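PDB 6ZRY: DMATS type aromatic prenyltransferase from Micromonospora olivasterospora, which probably attaches a dimethylallyl group to the indole ring of tryptophan, at C6. Local coordinates for residues V244-G249 and I276-R281. Sequence-based numbering, arbitrary orientation.
Sequences VVAGGG and IYVPIR. With TRP (tryptophan), chain C.
Ala246, in the last turn of helix 236-247, turns its methyl onto Val278 at the end of strand 273-278, CB to Val278 CG1 3.9 Å. Both Val278 branches face this methyl, CG2 lying 4.1 Å from Ala246 CB. Ile280 adds its outer arm: with CG1 anti to the backbone N (chi1 -175°), its CD1 comes to 3.5 Å from Ala246 O, a carbonyl that also accepts a hydrogen bond from Arg293. No hydrogen bond joins the two segments. The helix closes in a Schellman motif at Gly248, while an inverse gamma turn centred on Pro279 leads the strand into the 3-10 turn.

The polar chemistry lies on the barrel's inner side. Arg281, extended from CG to NE, donates an N-H of NH2 to TRP OXT at 3.0 Å (N-H...O 162°), the carboxylate oxygen lying in the guanidinium plane. Asp56 and the carbonyl of Ala328 hold NE and NH1. Were Arg281 an alanine, the TRP carboxylate would probably lose this charged partner and Asp56 this salt bridge. Tyr277 CD2 approaches TRP CH2 obliquely at 4.0 Å. The strand end thus joins a small methyl contact, with a carbonyl touching Ile280, on the helix side to recognition of the substrate carboxylate inside the ABBA barrel.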
loop_
_atom_site.group_PDB
_atom_site.type_symbol
_atom_site.label_atom_id
_atom_site.label_comp_id
_atom_site.label_asym_id
_atom_site.label_seq_id
_atom_site.Cartn_x
_atom_site.Cartn_y
_atom_site.Cartn_z
ATOM N N VAL A 244 -15.964 8.488 -9.063
ATOM C CA VAL A 244 -16.375 9.110 -10.356
ATOM C C VAL A 244 -15.255 9.996 -10.893
ATOM O O VAL A 244 -14.967 9.891 -12.081
ATOM C CB VAL A 244 -17.675 9.911 -10.207
ATOM C CG1 VAL A 244 -17.917 10.843 -11.394
ATOM C CG2 VAL A 244 -18.843 8.987 -9.987
ATOM N N VAL A 245 -14.680 10.870 -10.065
ATOM C CA VAL A 245 -13.599 11.787 -10.502
ATOM C C VAL A 245 -12.373 10.942 -10.846
ATOM O O VAL A 245 -11.853 11.092 -11.969
ATOM C CB VAL A 245 -13.302 12.873 -9.455
ATOM C CG1 VAL A 245 -12.100 13.705 -9.820
ATOM C CG2 VAL A 245 -14.514 13.767 -9.226
ATOM N N ALA A 246 -11.924 10.050 -9.949
ATOM C CA ALA A 246 -10.674 9.269 -10.156
ATOM C C ALA A 246 -10.817 8.341 -11.381
ATOM O O ALA A 246 -9.850 8.233 -12.174
ATOM C CB ALA A 246 -10.317 8.493 -8.898
ATOM N N GLY A 247 -11.980 7.708 -11.548
ATOM C CA GLY A 247 -12.264 6.745 -12.634
ATOM C C GLY A 247 -12.730 7.396 -13.935
ATOM O O GLY A 247 -12.884 6.672 -14.921
ATOM N N GLY A 248 -12.951 8.694 -13.967
ATOM C CA GLY A 248 -13.372 9.396 -15.204
ATOM C C GLY A 248 -14.825 9.116 -15.613
ATOM O O GLY A 248 -15.161 9.382 -16.767
ATOM N N GLY A 249 -15.665 8.624 -14.704
ATOM C CA GLY A 249 -17.088 8.324 -14.976
ATOM C C GLY A 249 -17.404 6.836 -14.936
ATOM O O GLY A 249 -18.567 6.517 -14.851
ATOM N N ILE A 276 -10.585 3.986 0.420
ATOM C CA ILE A 276 -10.850 3.464 -0.938
ATOM C C ILE A 276 -9.610 3.776 -1.786
ATOM O O ILE A 276 -9.088 4.919 -1.700
ATOM C CB ILE A 276 -12.165 4.044 -1.520
ATOM C CG1 ILE A 276 -12.458 3.525 -2.925
ATOM C CG2 ILE A 276 -12.207 5.564 -1.503
ATOM C CD1 ILE A 276 -12.786 2.082 -3.003
ATOM N N TYR A 277 -9.131 2.790 -2.517
ATOM C CA TYR A 277 -7.931 2.880 -3.367
ATOM C C TYR A 277 -8.354 2.636 -4.788
ATOM O O TYR A 277 -8.776 1.532 -5.129
ATOM C CB TYR A 277 -6.842 1.892 -2.930
ATOM C CG TYR A 277 -6.491 1.934 -1.465
ATOM C CD1 TYR A 277 -7.314 1.325 -0.527
ATOM C CD2 TYR A 277 -5.344 2.546 -1.006
ATOM C CE1 TYR A 277 -7.039 1.375 0.821
ATOM C CE2 TYR A 277 -5.030 2.583 0.341
ATOM C CZ TYR A 277 -5.883 1.992 1.261
ATOM O OH TYR A 277 -5.601 2.007 2.601
ATOM N N VAL A 278 -8.304 3.679 -5.609
ATOM C CA VAL A 278 -8.600 3.566 -7.041
ATOM C C VAL A 278 -7.284 3.366 -7.784
ATOM O O VAL A 278 -6.406 4.253 -7.745
ATOM C CB VAL A 278 -9.347 4.803 -7.564
ATOM C CG1 VAL A 278 -9.628 4.695 -9.046
ATOM C CG2 VAL A 278 -10.634 5.047 -6.781
ATOM N N PRO A 279 -7.156 2.275 -8.571
ATOM C CA PRO A 279 -5.975 2.054 -9.417
ATOM C C PRO A 279 -6.136 2.862 -10.710
ATOM O O PRO A 279 -6.373 2.302 -11.804
ATOM C CB PRO A 279 -6.006 0.553 -9.623
ATOM C CG PRO A 279 -7.494 0.249 -9.701
ATOM C CD PRO A 279 -8.125 1.170 -8.690
ATOM N N ILE A 280 -5.940 4.162 -10.548
ATOM C CA ILE A 280 -6.246 5.210 -11.556
ATOM C C ILE A 280 -5.507 4.928 -12.853
ATOM O O ILE A 280 -6.062 5.228 -13.901
ATOM C CB ILE A 280 -5.951 6.593 -10.981
ATOM C CG1 ILE A 280 -6.369 7.688 -11.975
ATOM C CG2 ILE A 280 -4.510 6.728 -10.547
ATOM C CD1 ILE A 280 -6.574 9.014 -11.361
ATOM N N ARG A 281 -4.316 4.303 -12.801
ATOM C CA ARG A 281 -3.508 3.979 -14.008
ATOM C C ARG A 281 -4.323 3.138 -14.989
ATOM O O ARG A 281 -4.006 3.160 -16.199
ATOM C CB ARG A 281 -2.233 3.218 -13.643
ATOM C CG ARG A 281 -2.467 1.817 -13.064
ATOM C CD ARG A 281 -1.119 1.298 -12.624
ATOM N NE ARG A 281 -1.035 -0.053 -12.135
ATOM C CZ ARG A 281 -1.471 -0.496 -10.957
ATOM N NH1 ARG A 281 -2.124 0.278 -10.116
ATOM N NH2 ARG A 281 -1.236 -1.757 -10.617
HETATM N N TRP C . 1.028 -3.288 -7.344
HETATM C CA TRP C . 0.016 -4.094 -6.577
HETATM C C TRP C . -1.391 -3.755 -7.074
HETATM O O TRP C . -2.348 -4.477 -6.740
HETATM C CB TRP C . 0.154 -3.869 -5.059
HETATM C CG TRP C . -0.099 -2.466 -4.603
HETATM C CD1 TRP C . 0.790 -1.425 -4.596
HETATM C CD2 TRP C . -1.330 -1.944 -4.066
HETATM N NE1 TRP C . 0.191 -0.295 -4.100
HETATM C CE2 TRP C . -1.103 -0.582 -3.756
HETATM C CE3 TRP C . -2.593 -2.494 -3.803
HETATM C CZ2 TRP C . -2.098 0.237 -3.219
HETATM C CZ3 TRP C . -3.573 -1.683 -3.270
HETATM C CH2 TRP C . -3.325 -0.340 -2.977
HETATM O OXT TRP C . -1.584 -2.768 -7.819
#